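Ser-thr phosphatase MSPP (Mycobacterium smegmatis, PDB 2JFR) probably removes phosphate from phosphoserine and phosphothreonine residues of proteins, as a metal-dependent phosphatase of the PPM (PP2C) family. Local coordinates at residues 123-128 and 142-147; 136-141 and 167-172. All blocks are in the same frame, centred on the assembly; numbering follows the deposited sequence.

The two contacts lie on the same side of the chain's centre, with their own centres about 11 Å apart, and their segments alternate along the chain: 123-128, 136-141, 142-147, 167-172. Strands 122-125 and 169-172 are outermost strands of the two different antiparallel five-stranded sheets that make up the PPM β-sandwich. Helices 132-138 and 144-147 follow each other in the connection between these strands. Contact 1 sets the second helix against the sheet of strand 122-125, whereas contact 2 joins the first to the sheet of strand 169-172. They also meet directly, through Asp128 with Arg138 and Val137 with Ile142 and Thr143. The connection thus packs on one sheet through Arg144 and is salt-bridged to the other through Arg138.

Contact 1. Residues 123-128 and 142-147; sequences MEQLTD and ITRHEA
The exit of edge strand 122-125 meets the first turn of helix 144-147, through Gln125 and Arg144. In the conformer considered, one of two modelled for Arg144, the arginine chain runs extended from CG to NE and lays its guanidinium over the glutamine CB, which sits 3.8 Å from that plane, offset toward its rim. With Gln125 CG anti to the backbone N (chi1 -180°), the amide is carried across the arginine, the two planes 24° apart, and Gln125 NE2 lies 3.8 Å from Arg144 NH1. Gln125 O also lies over a guanidinium face, 3.2 Å from Arg144 NH2, but the poor angle rules out a hydrogen bond. Thr127 O is 3.3 Å from Arg144 NH1.

Gln125 NE2 donates to Thr127 O (2.9 Å, 157°), which fixes the rotation of the amide. A capping box of Thr143 and Glu146 orders the turn that carries Arg144: Glu146 N donates to Thr143 OG1 at 3.0 Å, and Thr143 N to Glu146 OE1 at 2.8 Å. The Gln125 side chain is about 7 Å from that of Asp112, which binds a metal ion in another structure of this protein. Contact therefore rests on van der Waals packing of the Gln125 chain, chiefly CB, with backbone carbonyl oxygens close to the cation, probably a weakly directional attraction.

Contact 2. Residues 136-141 and 167-172; sequences LVRMGE and GPDVFG
A salt bridge between Arg138 and Asp169 spans from the last turn of helix 132-138 to the start of edge strand 169-172. The backbones stay well apart, the nearest CA atoms being those of this pair at 12.5 Å, so two side chains reaching from opposite directions make the whole contact. For Arg138, of which two conformers are modelled, CG stands anti to the backbone N (chi1 179°) and the chain continues extended to NE, which delivers the guanidinium to the carboxylate.

The two hydrogen bonds are unequal. Arg138 NH1 donates to Asp169 OD2 at 2.8 Å, using the syn lone pair, though the angle at the hydrogen (141°) and the tilt of OD2 from the guanidinium plane show a bent, out-of-plane approach. Arg138 NH2 to Asp169 OD1 is longer, 3.3 Å, and weak, although OD1 lies in plane at the guanidinium edge. With the two planes 66° apart, the pair falls short of a flat, two-pronged bridge.

Further polar partners share these groups. Arg138 NE makes a salt bridge to Asp128 OD2, between the given conformers of two residues each modelled in two. Asp169 OD1 is salt-bridged to Arg158, and OD2 is hydrogen-bonded to His130 NE2.

Backbone bonds finish the helix behind Arg138. Glu141 N bonds to Leu136 O at 2.8 Å and Gly140 N to Val137 O at 2.9 Å, a Schellman motif for which Gly140 supplies the positive phi.

Asp169 thus acts as a shared anionic hub at the protein surface, its negative charge probably spread over several partners, and Arg138 is probably balanced by two aspartates.

Contact 1. Residues 123-128 and 142-147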
# COMPACT_ATOMS: atom_id res chain seq x y z
N MET A 123 -1.34 12.98 10.03
CA MET A 123 -1.18 11.91 9.06
C MET A 123 -0.08 12.29 8.07
O MET A 123 -0.28 13.32 7.43
CB MET A 123 -2.52 11.65 8.34
CG MET A 123 -2.48 10.49 7.33
SD MET A 123 -4.19 10.27 6.67
CE MET A 123 -3.84 9.10 5.41
N GLU A 124 1.00 11.54 7.98
CA GLU A 124 1.98 11.94 6.94
C GLU A 124 2.42 10.68 6.21
O GLU A 124 2.46 9.56 6.71
CB GLU A 124 3.15 12.69 7.58
CG GLU A 124 3.97 11.74 8.45
CD GLU A 124 5.22 12.49 8.94
OE1 GLU A 124 6.13 12.71 8.15
OE2 GLU A 124 5.33 12.90 10.11
N GLN A 125 2.68 10.92 4.96
CA GLN A 125 3.07 9.87 4.02
C GLN A 125 4.56 9.62 4.14
O GLN A 125 5.39 10.53 4.02
CB GLN A 125 2.72 10.29 2.60
CG GLN A 125 3.12 9.21 1.59
CD GLN A 125 2.54 9.42 0.23
OE1 GLN A 125 1.46 9.99 0.05
NE2 GLN A 125 3.26 8.93 -0.75
N LEU A 126 4.94 8.37 4.36
CA LEU A 126 6.32 8.00 4.59
C LEU A 126 7.05 7.52 3.38
O LEU A 126 8.27 7.57 3.32
CB LEU A 126 6.40 6.88 5.64
CG LEU A 126 5.76 7.21 6.97
CD1 LEU A 126 6.00 6.04 7.92
CD2 LEU A 126 6.30 8.50 7.57
N THR A 127 6.34 7.02 2.39
CA THR A 127 6.88 6.43 1.19
C THR A 127 6.83 7.42 0.02
O THR A 127 6.01 8.33 -0.01
CB THR A 127 6.09 5.18 0.82
OG1 THR A 127 4.69 5.48 0.89
CG2 THR A 127 6.40 4.02 1.74
N ASP A 128 7.71 7.19 -0.92
CA ASP A 128 7.62 7.92 -2.21
C ASP A 128 6.76 7.16 -3.19
O ASP A 128 6.74 5.90 -3.17
CB ASP A 128 9.00 8.09 -2.83
CG ASP A 128 10.11 8.69 -2.11
OD1 ASP A 128 10.10 9.52 -1.17
OD2 ASP A 128 11.29 8.34 -2.46
N ILE A 142 7.27 19.60 -6.68
CA ILE A 142 5.87 19.88 -6.30
C ILE A 142 5.59 19.27 -4.94
O ILE A 142 6.34 18.37 -4.54
CB ILE A 142 4.88 19.27 -7.32
CG1 ILE A 142 4.80 17.77 -7.33
CG2 ILE A 142 5.21 19.80 -8.72
CD1 ILE A 142 3.82 17.18 -8.29
N THR A 143 4.58 19.70 -4.28
CA THR A 143 4.18 19.12 -3.02
C THR A 143 3.37 17.85 -3.18
O THR A 143 2.85 17.57 -4.26
CB THR A 143 3.31 20.08 -2.17
OG1 THR A 143 2.09 20.31 -2.83
CG2 THR A 143 4.06 21.43 -1.92
N ARG A 144 3.26 17.04 -2.11
CA ARG A 144 2.40 15.88 -2.16
C ARG A 144 0.93 16.24 -2.46
O ARG A 144 0.22 15.59 -3.18
CB ARG A 144 2.51 15.09 -0.86
CG ARG A 144 3.89 14.53 -0.48
CD ARG A 144 3.71 13.42 0.58
NE ARG A 144 4.92 13.18 1.38
CZ ARG A 144 5.87 12.33 0.97
NH1 ARG A 144 5.85 11.61 -0.16
NH2 ARG A 144 6.94 12.19 1.81
N HIS A 145 0.47 17.37 -1.92
CA HIS A 145 -0.90 17.79 -2.20
C HIS A 145 -1.08 18.08 -3.69
O HIS A 145 -2.02 17.68 -4.32
CB HIS A 145 -1.29 18.98 -1.30
CG HIS A 145 -2.65 19.48 -1.62
ND1 HIS A 145 -3.81 18.83 -1.17
CD2 HIS A 145 -3.06 20.52 -2.37
CE1 HIS A 145 -4.87 19.52 -1.63
NE2 HIS A 145 -4.45 20.55 -2.36
N GLU A 146 -0.12 18.86 -4.22
CA GLU A 146 -0.13 19.12 -5.68
C GLU A 146 -0.12 17.86 -6.51
O GLU A 146 -0.80 17.80 -7.53
CB GLU A 146 1.09 19.99 -6.12
CG GLU A 146 0.95 21.39 -5.58
CD GLU A 146 2.16 22.25 -5.49
OE1 GLU A 146 3.34 21.89 -5.58
OE2 GLU A 146 1.90 23.47 -5.30
N ALA A 147 0.68 16.85 -6.09
CA ALA A 147 0.72 15.60 -6.81
C ALA A 147 -0.68 14.93 -6.93
O ALA A 147 -0.91 14.19 -7.87
CB ALA A 147 1.76 14.69 -6.18

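Contact 2. Residues 136-141 and 167-172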
# COMPACT_ATOMS: atom_id res chain seq x y z
N LEU A 136 8.16 13.86 -9.21
CA LEU A 136 8.29 15.28 -9.04
C LEU A 136 8.33 15.72 -7.59
O LEU A 136 9.04 16.66 -7.20
CB LEU A 136 7.21 16.05 -9.75
CG LEU A 136 7.24 15.96 -11.27
CD1 LEU A 136 5.98 16.49 -11.88
CD2 LEU A 136 8.40 16.80 -11.77
N VAL A 137 7.57 15.00 -6.71
CA VAL A 137 7.75 15.18 -5.27
C VAL A 137 9.16 14.76 -4.83
O VAL A 137 9.79 15.55 -4.10
CB VAL A 137 6.64 14.42 -4.50
CG1 VAL A 137 6.79 14.68 -2.99
CG2 VAL A 137 5.25 14.83 -4.86
N ARG A 138 9.66 13.62 -5.28
CA ARG A 138 11.00 13.12 -4.88
C ARG A 138 12.06 14.10 -5.37
O ARG A 138 13.12 14.25 -4.76
CB ARG A 138 11.14 11.67 -5.34
CG ARG A 138 12.40 10.88 -5.10
CD ARG A 138 12.19 9.36 -5.06
NE ARG A 138 13.17 8.48 -4.33
CZ ARG A 138 12.98 7.16 -4.09
NH1 ARG A 138 11.87 6.55 -4.50
NH2 ARG A 138 13.79 6.32 -3.44
N MET A 139 11.85 14.83 -6.46
CA MET A 139 12.82 15.76 -7.03
C MET A 139 12.67 17.08 -6.35
O MET A 139 13.40 18.04 -6.68
CB MET A 139 12.66 15.94 -8.55
CG MET A 139 13.03 14.69 -9.35
SD MET A 139 14.73 14.25 -9.22
CE MET A 139 15.72 15.64 -9.73
N GLY A 140 11.79 17.23 -5.41
CA GLY A 140 11.45 18.45 -4.74
C GLY A 140 10.83 19.55 -5.53
O GLY A 140 11.03 20.69 -5.18
N GLU A 141 10.14 19.20 -6.62
CA GLU A 141 9.55 20.16 -7.54
C GLU A 141 8.08 20.48 -7.25
O GLU A 141 7.63 21.59 -7.59
CB GLU A 141 9.67 19.69 -8.99
CG GLU A 141 11.07 19.62 -9.55
CD GLU A 141 10.90 19.35 -11.06
OE1 GLU A 141 9.87 19.90 -11.56
OE2 GLU A 141 11.74 18.62 -11.65
N GLY A 167 13.32 -3.00 -8.47
CA GLY A 167 14.07 -2.40 -7.40
C GLY A 167 13.09 -1.64 -6.47
O GLY A 167 12.95 -0.45 -6.62
N PRO A 168 12.50 -2.36 -5.52
CA PRO A 168 11.61 -1.67 -4.60
C PRO A 168 12.42 -0.75 -3.67
O PRO A 168 13.59 -0.97 -3.40
CB PRO A 168 10.97 -2.80 -3.78
CG PRO A 168 11.98 -3.87 -3.74
CD PRO A 168 12.60 -3.81 -5.14
N ASP A 169 11.74 0.25 -3.15
CA ASP A 169 12.29 0.99 -2.02
C ASP A 169 12.16 0.12 -0.77
O ASP A 169 11.18 -0.63 -0.63
CB ASP A 169 11.55 2.28 -1.82
CG ASP A 169 11.84 3.37 -2.85
OD1 ASP A 169 12.82 3.21 -3.64
OD2 ASP A 169 11.07 4.34 -2.91
N VAL A 170 13.13 0.24 0.11
CA VAL A 170 13.22 -0.54 1.35
C VAL A 170 13.67 0.40 2.43
O VAL A 170 14.76 0.97 2.29
CB VAL A 170 14.22 -1.69 1.20
CG1 VAL A 170 14.31 -2.48 2.52
CG2 VAL A 170 13.85 -2.55 0.02
N PHE A 171 12.95 0.57 3.54
CA PHE A 171 13.47 1.43 4.59
C PHE A 171 12.79 1.10 5.89
O PHE A 171 11.64 0.64 5.95
CB PHE A 171 13.29 2.92 4.30
CG PHE A 171 14.50 3.69 4.83
CD1 PHE A 171 15.66 3.68 4.15
CD2 PHE A 171 14.45 4.37 6.06
CE1 PHE A 171 16.77 4.35 4.65
CE2 PHE A 171 15.56 5.03 6.52
CZ PHE A 171 16.72 4.99 5.84
N GLY A 172 13.47 1.40 6.99
CA GLY A 172 12.85 1.34 8.29
C GLY A 172 11.73 2.33 8.40
O GLY A 172 11.71 3.38 7.80